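Local coordinates for protein ureidoglycolate hydrolase (Arabidopsis thaliana, PDB 4PXE) that hydrolyses (S)-ureidoglycolate to glyoxylate, ammonium and carbon dioxide in plant purine breakdown, as a manganese-dependent homodimer, at residues 8-16 with 113-123; 20-28 with 101-110. All coordinates share one frame; numbering follows the deposited sequence.

Interaction 1. Residues 8-16 with 113-123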
ATOM      1  N   ASN A   8     -24.133 -45.644  24.945  1.00 40.76           N
ATOM      2  CA  ASN A   8     -22.682 -45.652  25.067  1.00 32.97           C
ATOM      3  C   ASN A   8     -22.112 -44.235  25.116  1.00 29.33           C
ATOM      4  O   ASN A   8     -22.856 -43.262  25.237  1.00 29.33           O
ATOM      5  CB  ASN A   8     -22.054 -46.439  23.911  1.00 36.09           C
ATOM      6  CG  ASN A   8     -22.545 -45.974  22.545  1.00 38.44           C
ATOM      7  OD1 ASN A   8     -22.997 -44.838  22.377  1.00 33.60           O
ATOM      8  ND2 ASN A   8     -22.450 -46.857  21.559  1.00 44.53           N
ATOM      9  N   LEU A   9     -20.793 -44.119  25.025  1.00 28.66           N
ATOM     10  CA  LEU A   9     -20.167 -42.802  25.016  1.00 24.17           C
ATOM     11  C   LEU A   9     -20.675 -41.942  23.853  1.00 20.57           C
ATOM     12  O   LEU A   9     -21.082 -40.800  24.058  1.00 21.23           O
ATOM     13  CB  LEU A   9     -18.644 -42.924  24.961  1.00 24.35           C
ATOM     14  CG  LEU A   9     -17.939 -41.571  24.936  1.00 24.81           C
ATOM     15  CD1 LEU A   9     -18.246 -40.777  26.201  1.00 24.15           C
ATOM     16  CD2 LEU A   9     -16.447 -41.766  24.761  1.00 25.83           C
ATOM     17  N   ALA A  10     -20.672 -42.506  22.650  1.00 21.84           N
ATOM     18  CA  ALA A  10     -21.110 -41.785  21.457  1.00 20.39           C
ATOM     19  C   ALA A  10     -22.509 -41.202  21.592  1.00 22.78           C
ATOM     20  O   ALA A  10     -22.737 -40.031  21.288  1.00 21.10           O
ATOM     21  CB  ALA A  10     -21.027 -42.683  20.219  1.00 22.86           C
ATOM     22  N   SER A  11     -23.450 -42.011  22.065  1.00 23.03           N
ATOM     23  CA  SER A  11     -24.830 -41.555  22.157  1.00 25.53           C
ATOM     24  C   SER A  11     -25.011 -40.510  23.254  1.00 24.77           C
ATOM     25  O   SER A  11     -25.969 -39.741  23.225  1.00 27.52           O
ATOM     26  CB  SER A  11     -25.782 -42.733  22.368  1.00 29.01           C
ATOM     27  OG  SER A  11     -25.555 -43.344  23.620  1.00 33.44           O
ATOM     28  N   SER A  12     -24.080 -40.468  24.205  1.00 21.23           N
ATOM     29  CA  SER A  12     -24.162 -39.524  25.320  1.00 22.91           C
ATOM     30  C   SER A  12     -23.586 -38.140  25.010  1.00 20.63           C
ATOM     31  O   SER A  12     -23.772 -37.210  25.783  1.00 22.49           O
ATOM     32  CB  SER A  12     -23.433 -40.074  26.543  1.00 22.19           C
ATOM     33  OG  SER A  12     -22.031 -39.919  26.398  1.00 22.81           O
ATOM     34  N   LEU A  13     -22.873 -38.006  23.895  1.00 20.29           N
ATOM     35  CA  LEU A  13     -22.214 -36.745  23.582  1.00 20.56           C
ATOM     36  C   LEU A  13     -23.242 -35.682  23.213  1.00 19.29           C
ATOM     37  O   LEU A  13     -24.037 -35.874  22.291  1.00 21.66           O
ATOM     38  CB  LEU A  13     -21.217 -36.935  22.432  1.00 19.22           C
ATOM     39  CG  LEU A  13     -20.108 -37.969  22.634  1.00 18.84           C
ATOM     40  CD1 LEU A  13     -19.184 -37.996  21.411  1.00 20.98           C
ATOM     41  CD2 LEU A  13     -19.313 -37.707  23.910  1.00 21.27           C
ATOM     42  N   SER A  14     -23.244 -34.569  23.941  1.00 18.34           N
ATOM     43  CA  SER A  14     -24.109 -33.450  23.571  1.00 18.67           C
ATOM     44  C   SER A  14     -23.357 -32.131  23.658  1.00 18.46           C
ATOM     45  O   SER A  14     -22.669 -31.848  24.639  1.00 17.43           O
ATOM     46  CB  SER A  14     -25.385 -33.412  24.423  1.00 27.56           C
ATOM     47  OG  SER A  14     -25.116 -32.970  25.734  1.00 32.39           O
ATOM     48  N   VAL A  15     -23.502 -31.339  22.606  1.00 16.47           N
ATOM     49  CA  VAL A  15     -22.787 -30.082  22.439  1.00 15.90           C
ATOM     50  C   VAL A  15     -23.731 -28.931  22.718  1.00 16.81           C
ATOM     51  O   VAL A  15     -24.910 -28.997  22.374  1.00 17.74           O
ATOM     52  CB  VAL A  15     -22.253 -29.958  20.983  1.00 16.77           C
ATOM     53  CG1 VAL A  15     -21.630 -28.591  20.722  1.00 16.77           C
ATOM     54  CG2 VAL A  15     -21.267 -31.081  20.666  1.00 17.73           C
ATOM     55  N   ASP A  16     -23.220 -27.880  23.349  1.00 15.88           N
ATOM     56  CA  ASP A  16     -23.984 -26.652  23.495  1.00 16.36           C
ATOM     57  C   ASP A  16     -23.781 -25.860  22.207  1.00 16.50           C
ATOM     58  O   ASP A  16     -22.907 -24.998  22.135  1.00 16.81           O
ATOM     59  CB  ASP A  16     -23.465 -25.857  24.691  1.00 19.54           C
ATOM     60  CG  ASP A  16     -24.279 -24.603  24.970  1.00 21.67           C
ATOM     61  OD1 ASP A  16     -25.181 -24.267  24.180  1.00 20.76           O
ATOM     62  OD2 ASP A  16     -23.996 -23.939  25.989  1.00 26.04           O
ATOM     63  N   GLU A 113     -14.726 -27.042  23.639  1.00 15.12           N
ATOM     64  CA  GLU A 113     -16.062 -27.616  23.759  1.00 14.71           C
ATOM     65  C   GLU A 113     -16.010 -29.146  23.766  1.00 15.32           C
ATOM     66  O   GLU A 113     -16.766 -29.784  24.490  1.00 17.13           O
ATOM     67  CB  GLU A 113     -17.006 -27.092  22.665  1.00 15.29           C
ATOM     68  CG  GLU A 113     -18.430 -27.681  22.705  1.00 16.29           C
ATOM     69  CD  GLU A 113     -19.230 -27.309  23.958  1.00 19.19           C
ATOM     70  OE1 GLU A 113     -18.812 -26.415  24.731  1.00 19.76           O
ATOM     71  OE2 GLU A 113     -20.305 -27.920  24.170  1.00 17.49           O
ATOM     72  N   ALA A 114     -15.098 -29.736  23.000  1.00 14.61           N
ATOM     73  CA  ALA A 114     -14.930 -31.184  23.010  1.00 16.45           C
ATOM     74  C   ALA A 114     -14.524 -31.709  24.388  1.00 15.99           C
ATOM     75  O   ALA A 114     -15.014 -32.759  24.833  1.00 17.65           O
ATOM     76  CB  ALA A 114     -13.903 -31.600  21.964  1.00 16.52           C
ATOM     77  N   ILE A 115     -13.647 -30.983  25.076  1.00 14.97           N
ATOM     78  CA  ILE A 115     -13.269 -31.343  26.443  1.00 17.05           C
ATOM     79  C   ILE A 115     -14.488 -31.286  27.358  1.00 17.38           C
ATOM     80  O   ILE A 115     -14.752 -32.209  28.131  1.00 19.16           O
ATOM     81  CB  ILE A 115     -12.176 -30.405  26.994  1.00 19.57           C
ATOM     82  CG1 ILE A 115     -10.864 -30.627  26.246  1.00 22.80           C
ATOM     83  CG2 ILE A 115     -11.969 -30.630  28.481  1.00 20.59           C
ATOM     84  CD1 ILE A 115     -10.315 -32.005  26.364  1.00 25.21           C
ATOM     85  N   ASN A 116     -15.234 -30.195  27.267  1.00 16.62           N
ATOM     86  CA  ASN A 116     -16.435 -30.030  28.082  1.00 17.34           C
ATOM     87  C   ASN A 116     -17.496 -31.097  27.805  1.00 17.27           C
ATOM     88  O   ASN A 116     -18.135 -31.603  28.735  1.00 17.85           O
ATOM     89  CB  ASN A 116     -16.981 -28.609  27.930  1.00 18.34           C
ATOM     90  CG  ASN A 116     -16.085 -27.577  28.614  1.00 17.25           C
ATOM     91  OD1 ASN A 116     -15.547 -27.837  29.693  1.00 24.54           O
ATOM     92  ND2 ASN A 116     -15.918 -26.420  27.992  1.00 21.46           N
ATOM     93  N   VAL A 117     -17.649 -31.466  26.536  1.00 17.12           N
ATOM     94  CA  VAL A 117     -18.543 -32.542  26.122  1.00 17.22           C
ATOM     95  C   VAL A 117     -18.142 -33.869  26.782  1.00 18.35           C
ATOM     96  O   VAL A 117     -18.981 -34.574  27.357  1.00 18.31           O
ATOM     97  CB  VAL A 117     -18.528 -32.712  24.580  1.00 15.53           C
ATOM     98  CG1 VAL A 117     -19.101 -34.065  24.160  1.00 17.61           C
ATOM     99  CG2 VAL A 117     -19.268 -31.552  23.889  1.00 16.95           C
ATOM    100  N   LEU A 118     -16.857 -34.203  26.717  1.00 17.48           N
ATOM    101  CA  LEU A 118     -16.349 -35.436  27.309  1.00 17.66           C
ATOM    102  C   LEU A 118     -16.508 -35.442  28.828  1.00 18.82           C
ATOM    103  O   LEU A 118     -16.863 -36.471  29.424  1.00 18.95           O
ATOM    104  CB  LEU A 118     -14.883 -35.632  26.931  1.00 16.90           C
ATOM    105  CG  LEU A 118     -14.649 -36.079  25.487  1.00 16.82           C
ATOM    106  CD1 LEU A 118     -13.150 -36.101  25.183  1.00 18.66           C
ATOM    107  CD2 LEU A 118     -15.292 -37.441  25.212  1.00 17.50           C
ATOM    108  N   LYS A 119     -16.262 -34.299  29.455  1.00 18.38           N
ATOM    109  CA  LYS A 119     -16.444 -34.194  30.902  1.00 21.10           C
ATOM    110  C   LYS A 119     -17.914 -34.376  31.300  1.00 19.77           C
ATOM    111  O   LYS A 119     -18.201 -35.071  32.280  1.00 21.17           O
ATOM    112  CB  LYS A 119     -15.859 -32.887  31.454  1.00 21.75           C
ATOM    113  CG  LYS A 119     -14.336 -32.870  31.439  1.00 23.94           C
ATOM    114  CD  LYS A 119     -13.750 -31.756  32.299  1.00 29.82           C
ATOM    115  CE  LYS A 119     -12.231 -31.906  32.422  1.00 28.68           C
ATOM    116  NZ  LYS A 119     -11.626 -30.963  33.411  1.00 29.20           N
ATOM    117  N   ARG A 120     -18.841 -33.781  30.550  1.00 19.40           N
ATOM    118  CA  ARG A 120     -20.270 -33.952  30.845  1.00 20.38           C
ATOM    119  C   ARG A 120     -20.690 -35.415  30.739  1.00 23.32           C
ATOM    120  O   ARG A 120     -21.610 -35.860  31.439  1.00 24.28           O
ATOM    121  CB  ARG A 120     -21.155 -33.085  29.942  1.00 20.05           C
ATOM    122  CG  ARG A 120     -21.187 -31.624  30.336  1.00 20.01           C
ATOM    123  CD  ARG A 120     -22.270 -30.837  29.595  1.00 22.17           C
ATOM    124  NE  ARG A 120     -22.090 -30.779  28.141  1.00 20.36           N
ATOM    125  CZ  ARG A 120     -21.406 -29.832  27.505  1.00 19.45           C
ATOM    126  NH1 ARG A 120     -20.796 -28.868  28.185  1.00 18.86           N
ATOM    127  NH2 ARG A 120     -21.322 -29.854  26.180  1.00 19.55           N
ATOM    128  N   SER A 121     -20.016 -36.164  29.869  1.00 19.93           N
ATOM    129  CA  SER A 121     -20.309 -37.579  29.677  1.00 20.93           C
ATOM    130  C   SER A 121     -19.570 -38.503  30.656  1.00 23.30           C
ATOM    131  O   SER A 121     -19.726 -39.727  30.597  1.00 25.79           O
ATOM    132  CB  SER A 121     -20.013 -37.993  28.237  1.00 24.49           C
ATOM    133  OG  SER A 121     -21.015 -37.491  27.370  1.00 21.48           O
ATOM    134  N   GLY A 122     -18.769 -37.916  31.541  1.00 18.91           N
ATOM    135  CA  GLY A 122     -18.021 -38.679  32.533  1.00 21.81           C
ATOM    136  C   GLY A 122     -16.870 -39.500  31.977  1.00 21.21           C
ATOM    137  O   GLY A 122     -16.462 -40.507  32.559  1.00 24.38           O
ATOM    138  N   PHE A 123     -16.335 -39.074  30.839  1.00 20.74           N
ATOM    139  CA  PHE A 123     -15.225 -39.789  30.236  1.00 21.26           C
ATOM    140  C   PHE A 123     -13.981 -39.706  31.113  1.00 22.23           C
ATOM    141  O   PHE A 123     -13.686 -38.659  31.695  1.00 22.64           O
ATOM    142  CB  PHE A 123     -14.917 -39.247  28.832  1.00 21.06           C
ATOM    143  CG  PHE A 123     -13.726 -39.893  28.193  1.00 20.16           C
ATOM    144  CD1 PHE A 123     -13.757 -41.235  27.836  1.00 21.68           C
ATOM    145  CD2 PHE A 123     -12.562 -39.173  27.981  1.00 20.64           C
ATOM    146  CE1 PHE A 123     -12.655 -41.842  27.266  1.00 22.28           C
ATOM    147  CE2 PHE A 123     -11.456 -39.774  27.401  1.00 21.42           C
ATOM    148  CZ  PHE A 123     -11.504 -41.110  27.049  1.00 20.72           C
TER
HETATM  149  O   HOH W   1     -21.649 -34.928  26.612  1.00 17.53           O
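Ser-12 and Leu-13 bring their CA atoms within 6.1 Å of those of Ser-121 and Val-117 respectively, as the chain of 8-16 runs from the C-terminal end of helix 105-120 back along its last two turns. Apolar contacts run along the segment; at its start Leu-9 straddles the helix end, its CD1 3.9 Å from Ser-121 CB while CD2 approaches Phe-123 CD1, just beyond the Schellman motif at Gly-122, whose positive phi suits a residue without a side chain. Leu-13 crosses Val-117 at about a right angle, CD2 to CG1 3.7 Å, and Val-117 sets its other methyl, CG2, against Val-15 CG2. A branched residue fits here because its two methyls serve two neighbours. Where the backbones come close at Ser-12 and Ser-121, small serines fit, their OG atoms 2.8 Å apart. Water 1 links Ser-121 OG to the backbone, taking the proton of Ser-14 N and giving one to Val-117 O. Further along, Arg-120 bends at chi3 (-63°), which turns NH2 back along the helix. This nitrogen donates almost straight to Ser-14 O (2.9 Å, 176°) and also forms a salt bridge with Glu-113 OE2 (3.0 Å). Glu-113 OE2 accepts from Asp-16 N as well (3.0 Å), and the two donors approach from opposite faces of the carboxylate. Asp-16 itself caps the next helix through OD1 and Gly-19 N. The glutamate–arginine pair thus pins successive peptide groups of the incoming chain, and two donors on Glu-113 OE2, one of them a guanidinium, would probably favour the ionised carboxylate.

Interaction 2. Residues 20-28 with 101-110. With MN (manganese (II) ion), chain C; MN (manganese (II) ion), chain D.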
ATOM      1  N   LEU A  20     -21.546 -22.428  21.757  1.00 15.33           N
ATOM      2  CA  LEU A  20     -20.349 -22.370  20.924  1.00 15.89           C
ATOM      3  C   LEU A  20     -20.442 -21.231  19.895  1.00 14.67           C
ATOM      4  O   LEU A  20     -19.479 -20.494  19.678  1.00 13.94           O
ATOM      5  CB  LEU A  20     -20.112 -23.719  20.238  1.00 14.78           C
ATOM      6  CG  LEU A  20     -18.896 -23.837  19.312  1.00 14.80           C
ATOM      7  CD1 LEU A  20     -17.614 -23.446  20.051  1.00 17.88           C
ATOM      8  CD2 LEU A  20     -18.802 -25.261  18.782  1.00 16.04           C
ATOM      9  N   GLN A  21     -21.610 -21.066  19.279  1.00 14.46           N
ATOM     10  CA  GLN A  21     -21.812 -19.948  18.366  1.00 14.97           C
ATOM     11  C   GLN A  21     -21.590 -18.608  19.052  1.00 14.50           C
ATOM     12  O   GLN A  21     -20.975 -17.705  18.481  1.00 14.49           O
ATOM     13  CB  GLN A  21     -23.210 -19.972  17.736  1.00 15.39           C
ATOM     14  CG  GLN A  21     -23.425 -18.811  16.787  1.00 13.91           C
ATOM     15  CD  GLN A  21     -22.521 -18.916  15.598  1.00 17.66           C
ATOM     16  OE1 GLN A  21     -22.317 -20.011  15.072  1.00 20.78           O
ATOM     17  NE2 GLN A  21     -21.957 -17.795  15.172  1.00 17.16           N
ATOM     18  N   ASN A  22     -22.106 -18.474  20.270  1.00 13.64           N
ATOM     19  CA  ASN A  22     -21.930 -17.242  21.022  0.55 14.49           C
ATOM     20  C   ASN A  22     -20.450 -16.951  21.270  1.00 13.94           C
ATOM     21  O   ASN A  22     -20.026 -15.798  21.205  1.00 15.22           O
ATOM     22  CB  ASN A  22     -22.712 -17.287  22.338  0.55 17.51           C
ATOM     23  CG  ASN A  22     -24.216 -17.289  22.125  0.55 18.17           C
ATOM     24  OD1 ASN A  22     -24.704 -16.979  21.036  0.55 21.19           O
ATOM     25  ND2 ASN A  22     -24.959 -17.631  23.172  0.55 21.39           N
ATOM     26  N   GLN A  23     -19.665 -17.997  21.535  1.00 13.21           N
ATOM     27  CA  GLN A  23     -18.221 -17.823  21.727  1.00 15.04           C
ATOM     28  C   GLN A  23     -17.519 -17.391  20.439  1.00 14.61           C
ATOM     29  O   GLN A  23     -16.627 -16.540  20.464  1.00 14.61           O
ATOM     30  CB  GLN A  23     -17.599 -19.093  22.294  1.00 13.43           C
ATOM     31  CG  GLN A  23     -18.076 -19.379  23.714  1.00 14.62           C
ATOM     32  CD  GLN A  23     -17.576 -20.700  24.262  1.00 17.97           C
ATOM     33  OE1 GLN A  23     -17.212 -21.609  23.510  1.00 17.34           O
ATOM     34  NE2 GLN A  23     -17.560 -20.817  25.579  1.00 19.29           N
ATOM     35  N   ILE A  24     -17.941 -17.962  19.312  1.00 13.83           N
ATOM     36  CA  ILE A  24     -17.422 -17.564  18.006  1.00 13.67           C
ATOM     37  C   ILE A  24     -17.681 -16.078  17.786  1.00 13.34           C
ATOM     38  O   ILE A  24     -16.796 -15.333  17.373  1.00 13.98           O
ATOM     39  CB  ILE A  24     -18.062 -18.406  16.867  1.00 14.16           C
ATOM     40  CG1 ILE A  24     -17.548 -19.849  16.910  1.00 17.29           C
ATOM     41  CG2 ILE A  24     -17.796 -17.786  15.499  1.00 15.07           C
ATOM     42  CD1 ILE A  24     -16.274 -20.069  16.123  1.00 20.98           C
ATOM     43  N   ASP A  25     -18.892 -15.640  18.100  1.00 13.11           N
ATOM     44  CA  ASP A  25     -19.257 -14.239  17.913  1.00 15.77           C
ATOM     45  C   ASP A  25     -18.490 -13.328  18.868  1.00 15.87           C
ATOM     46  O   ASP A  25     -17.997 -12.279  18.456  1.00 15.41           O
ATOM     47  CB  ASP A  25     -20.767 -14.055  18.101  1.00 15.51           C
ATOM     48  CG  ASP A  25     -21.575 -14.755  17.031  1.00 20.17           C
ATOM     49  OD1 ASP A  25     -21.020 -15.020  15.946  1.00 20.05           O
ATOM     50  OD2 ASP A  25     -22.764 -15.033  17.285  1.00 22.68           O
ATOM     51  N   GLU A  26     -18.390 -13.718  20.135  1.00 14.67           N
ATOM     52  CA  GLU A  26     -17.622 -12.927  21.092  1.00 16.28           C
ATOM     53  C   GLU A  26     -16.162 -12.784  20.676  1.00 15.38           C
ATOM     54  O   GLU A  26     -15.608 -11.678  20.704  1.00 16.55           O
ATOM     55  CB  GLU A  26     -17.744 -13.503  22.506  1.00 16.68           C
ATOM     56  CG  GLU A  26     -19.136 -13.296  23.093  1.00 18.40           C
ATOM     57  CD  GLU A  26     -19.281 -13.802  24.513  1.00 24.41           C
ATOM     58  OE1 GLU A  26     -18.357 -14.467  25.026  1.00 23.97           O
ATOM     59  OE2 GLU A  26     -20.344 -13.537  25.122  1.00 30.74           O
ATOM     60  N   LEU A  27     -15.542 -13.885  20.265  1.00 14.88           N
ATOM     61  CA  LEU A  27     -14.146 -13.811  19.842  1.00 14.89           C
ATOM     62  C   LEU A  27     -13.956 -12.886  18.630  1.00 16.04           C
ATOM     63  O   LEU A  27     -12.945 -12.190  18.515  1.00 15.69           O
ATOM     64  CB  LEU A  27     -13.579 -15.203  19.558  1.00 15.09           C
ATOM     65  CG  LEU A  27     -12.050 -15.262  19.593  1.00 17.04           C
ATOM     66  CD1 LEU A  27     -11.535 -15.136  21.023  1.00 18.17           C
ATOM     67  CD2 LEU A  27     -11.536 -16.534  18.957  1.00 17.36           C
ATOM     68  N   SER A  28     -14.938 -12.862  17.733  1.00 13.76           N
ATOM     69  CA  SER A  28     -14.845 -12.042  16.532  1.00 14.21           C
ATOM     70  C   SER A  28     -14.836 -10.544  16.831  1.00 15.98           C
ATOM     71  O   SER A  28     -14.469  -9.742  15.964  1.00 17.29           O
ATOM     72  CB  SER A  28     -15.979 -12.378  15.554  1.00 14.28           C
ATOM     73  OG  SER A  28     -17.208 -11.781  15.945  1.00 16.41           O
ATOM     74  N   LYS A 101     -14.837 -15.459  10.637  1.00 11.82           N
ATOM     75  CA  LYS A 101     -14.860 -15.734  12.073  1.00 12.15           C
ATOM     76  C   LYS A 101     -14.619 -17.210  12.421  1.00 11.40           C
ATOM     77  O   LYS A 101     -14.569 -17.566  13.597  1.00 12.42           O
ATOM     78  CB  LYS A 101     -16.227 -15.353  12.674  1.00 17.41           C
ATOM     79  CG  LYS A 101     -16.765 -13.975  12.307  1.00 19.40           C
ATOM     80  CD  LYS A 101     -18.072 -13.662  13.059  1.00 23.95           C
ATOM     81  CE  LYS A 101     -19.208 -14.628  12.755  1.00 24.21           C
ATOM     82  NZ  LYS A 101     -20.515 -14.115  13.321  1.00 21.51           N
ATOM     83  N   TYR A 102     -14.487 -18.061  11.408  1.00 11.45           N
ATOM     84  CA  TYR A 102     -14.504 -19.521  11.611  1.00 11.80           C
ATOM     85  C   TYR A 102     -13.160 -20.205  11.353  1.00 10.26           C
ATOM     86  O   TYR A 102     -12.834 -21.209  11.999  1.00 11.53           O
ATOM     87  CB  TYR A 102     -15.614 -20.166  10.754  1.00 11.64           C
ATOM     88  CG  TYR A 102     -16.999 -19.669  11.103  1.00 11.08           C
ATOM     89  CD1 TYR A 102     -17.777 -20.332  12.051  1.00 11.08           C
ATOM     90  CD2 TYR A 102     -17.522 -18.533  10.491  1.00 11.55           C
ATOM     91  CE1 TYR A 102     -19.036 -19.867  12.389  1.00 11.86           C
ATOM     92  CE2 TYR A 102     -18.779 -18.065  10.819  1.00 11.90           C
ATOM     93  CZ  TYR A 102     -19.530 -18.741  11.768  1.00 13.58           C
ATOM     94  OH  TYR A 102     -20.788 -18.275  12.107  1.00 15.19           O
ATOM     95  N   ASP A 103     -12.387 -19.651  10.425  1.00 11.42           N
ATOM     96  CA  ASP A 103     -11.062 -20.180  10.110  1.00 10.62           C
ATOM     97  C   ASP A 103     -10.204 -20.226  11.373  1.00 11.84           C
ATOM     98  O   ASP A 103     -10.041 -19.218  12.054  1.00 12.36           O
ATOM     99  CB  ASP A 103     -10.436 -19.281   9.044  1.00 11.69           C
ATOM    100  CG  ASP A 103      -9.058 -19.705   8.659  1.00 13.37           C
ATOM    101  OD1 ASP A 103      -8.682 -20.861   8.882  1.00 12.85           O
ATOM    102  OD2 ASP A 103      -8.335 -18.864   8.104  1.00 18.34           O
ATOM    103  N   GLY A 104      -9.697 -21.411  11.709  1.00 10.18           N
ATOM    104  CA  GLY A 104      -8.901 -21.595  12.921  1.00 11.81           C
ATOM    105  C   GLY A 104      -9.705 -21.650  14.214  1.00 11.04           C
ATOM    106  O   GLY A 104      -9.562 -22.575  15.034  1.00 11.93           O
ATOM    107  N   VAL A 105     -10.553 -20.640  14.392  1.00 11.67           N
ATOM    108  CA  VAL A 105     -11.297 -20.482  15.638  1.00 11.91           C
ATOM    109  C   VAL A 105     -12.142 -21.713  15.974  1.00 12.08           C
ATOM    110  O   VAL A 105     -12.186 -22.134  17.131  1.00 12.23           O
ATOM    111  CB  VAL A 105     -12.175 -19.214  15.612  1.00 12.62           C
ATOM    112  CG1 VAL A 105     -12.973 -19.095  16.893  1.00 15.02           C
ATOM    113  CG2 VAL A 105     -11.308 -17.972  15.430  1.00 12.80           C
ATOM    114  N   VAL A 106     -12.778 -22.315  14.972  1.00 11.60           N
ATOM    115  CA  VAL A 106     -13.577 -23.520  15.232  1.00 11.92           C
ATOM    116  C   VAL A 106     -12.762 -24.637  15.886  1.00 11.74           C
ATOM    117  O   VAL A 106     -13.247 -25.298  16.809  1.00 12.80           O
ATOM    118  CB  VAL A 106     -14.263 -24.045  13.953  1.00 10.78           C
ATOM    119  CG1 VAL A 106     -14.889 -25.423  14.194  1.00 13.53           C
ATOM    120  CG2 VAL A 106     -15.313 -23.035  13.454  1.00 12.87           C
ATOM    121  N   GLY A 107     -11.517 -24.826  15.451  1.00 11.51           N
ATOM    122  CA  GLY A 107     -10.687 -25.873  16.027  1.00 12.22           C
ATOM    123  C   GLY A 107     -10.091 -25.552  17.386  1.00 14.10           C
ATOM    124  O   GLY A 107      -9.553 -26.446  18.050  1.00 17.21           O
ATOM    125  N   VAL A 108     -10.181 -24.295  17.814  1.00 12.80           N
ATOM    126  CA  VAL A 108      -9.732 -23.913  19.154  1.00 13.54           C
ATOM    127  C   VAL A 108     -10.915 -23.925  20.133  1.00 10.69           C
ATOM    128  O   VAL A 108     -10.919 -24.676  21.125  1.00 12.63           O
ATOM    129  CB  VAL A 108      -9.040 -22.531  19.164  1.00 11.03           C
ATOM    130  CG1 VAL A 108      -8.680 -22.127  20.597  1.00 14.29           C
ATOM    131  CG2 VAL A 108      -7.790 -22.541  18.292  1.00 14.05           C
ATOM    132  N   LEU A 109     -11.933 -23.115  19.855  1.00 12.70           N
ATOM    133  CA  LEU A 109     -13.144 -23.129  20.677  1.00 13.09           C
ATOM    134  C   LEU A 109     -13.846 -24.480  20.630  1.00 13.14           C
ATOM    135  O   LEU A 109     -14.382 -24.949  21.642  1.00 14.63           O
ATOM    136  CB  LEU A 109     -14.109 -22.013  20.267  1.00 14.05           C
ATOM    137  CG  LEU A 109     -13.569 -20.589  20.434  1.00 14.40           C
ATOM    138  CD1 LEU A 109     -14.596 -19.555  20.022  1.00 15.93           C
ATOM    139  CD2 LEU A 109     -13.131 -20.339  21.856  1.00 18.17           C
ATOM    140  N   GLY A 110     -13.807 -25.125  19.471  1.00 13.57           N
ATOM    141  CA  GLY A 110     -14.414 -26.433  19.322  1.00 14.96           C
ATOM    142  C   GLY A 110     -13.662 -27.506  20.090  1.00 13.87           C
ATOM    143  O   GLY A 110     -14.264 -28.459  20.581  1.00 14.73           O
TER
HETATM  144 MN    MN C 501      -6.882 -22.046   9.284  1.00 11.58          MN
HETATM  145 MN    MN D 502      -6.473 -19.107   6.938  1.00 26.38          MN
HETATM  146  O   HOH W   2     -22.556 -20.188  12.666  1.00 19.22           O
HETATM  147  O   HOH W   3     -15.305 -23.449  23.872  1.00 17.65           O
HETATM  148  O   HOH W   4     -14.474 -16.039  15.968  1.00 14.65           O
HETATM  149  O   HOH W   5      -5.362 -23.641   9.616  1.00 14.22           O
HETATM  150  O   HOH W   6      -5.602 -20.546   8.265  1.00 17.49           O
HETATM  151  O   HOH W   7      -6.583 -22.931   6.989  1.00 16.20           O
HETATM  152  O   HOH W   8      -6.844 -20.469   5.774  1.00 17.62           O
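Asp-25 OD1 is gripped by two side chains: Lys-101 NZ makes a salt bridge to it at 2.8 Å, and Gln-21 NE2, one helical turn earlier, adds a weak bond. The lysine comes from the syn side, 35° out of the carboxylate plane. The contact lies in the catalytic domain of an M20-family dinuclear metallohydrolase, where helix 17-28 packs against the metal-binding loop and the start of helix 105-120; the short helical segments run at 123° to each other. A bend at chi3 (-61°) swings the end of Lys-101 toward the aspartate, after its aliphatic part has passed over Ser-28, CD to CB 3.5 Å; the small serine leaves room for the chain. Gln-21 NE2 also reaches Tyr-102 OH in a weak bond of 3.3 Å. Next to these polar groups, Ile-24 is the wedge: CG2 sits over one face of the Tyr-102 ring, 3.9 Å from CE1, and CD1 presses on Val-105 CG1 at 3.5 Å. Its branching lets one methyl touch the tyrosine and another the valine. Leu-27 CD2 meets the same valine methyl from the next turn, while Leu-109 CD1 lies against the backbone of Gln-23 and Leu-109 CB against Leu-20 CD1. Water 4 bridges the segments, donating to both Ile-24 O and Lys-101 O. Between Tyr-102 and Val-105, the loop carries Asp-103 away from the helix packing into the active site, where His-92, His-208, Glu-138 and His-402 are further metal ligands. There the carboxylate bridges the two manganese ions, its OD1 2.2 Å from the chain C ion and its OD2 2.2 Å from the chain D ion.

How the interactions relate
From the N terminus, the chain first lies along the C-terminal end of helix 105-120 (interaction 1), then turns directly into helix 17-28, which packs against the opening of that same helix and the loop before it (interaction 2). The two contacts therefore meet opposite ends of one helix, their centres about 19 Å apart. Interaction 1 closes the longer loop, and interaction 2 is nested inside it; the intervening chain holds strand 38-40, helix 45-60 and the strands from 64-67 to 95-96. Together they fasten the N-terminal arm to helix 105-120 from its outer end inward to the dinuclear manganese site, and helix 410-429 packs beside both contacts.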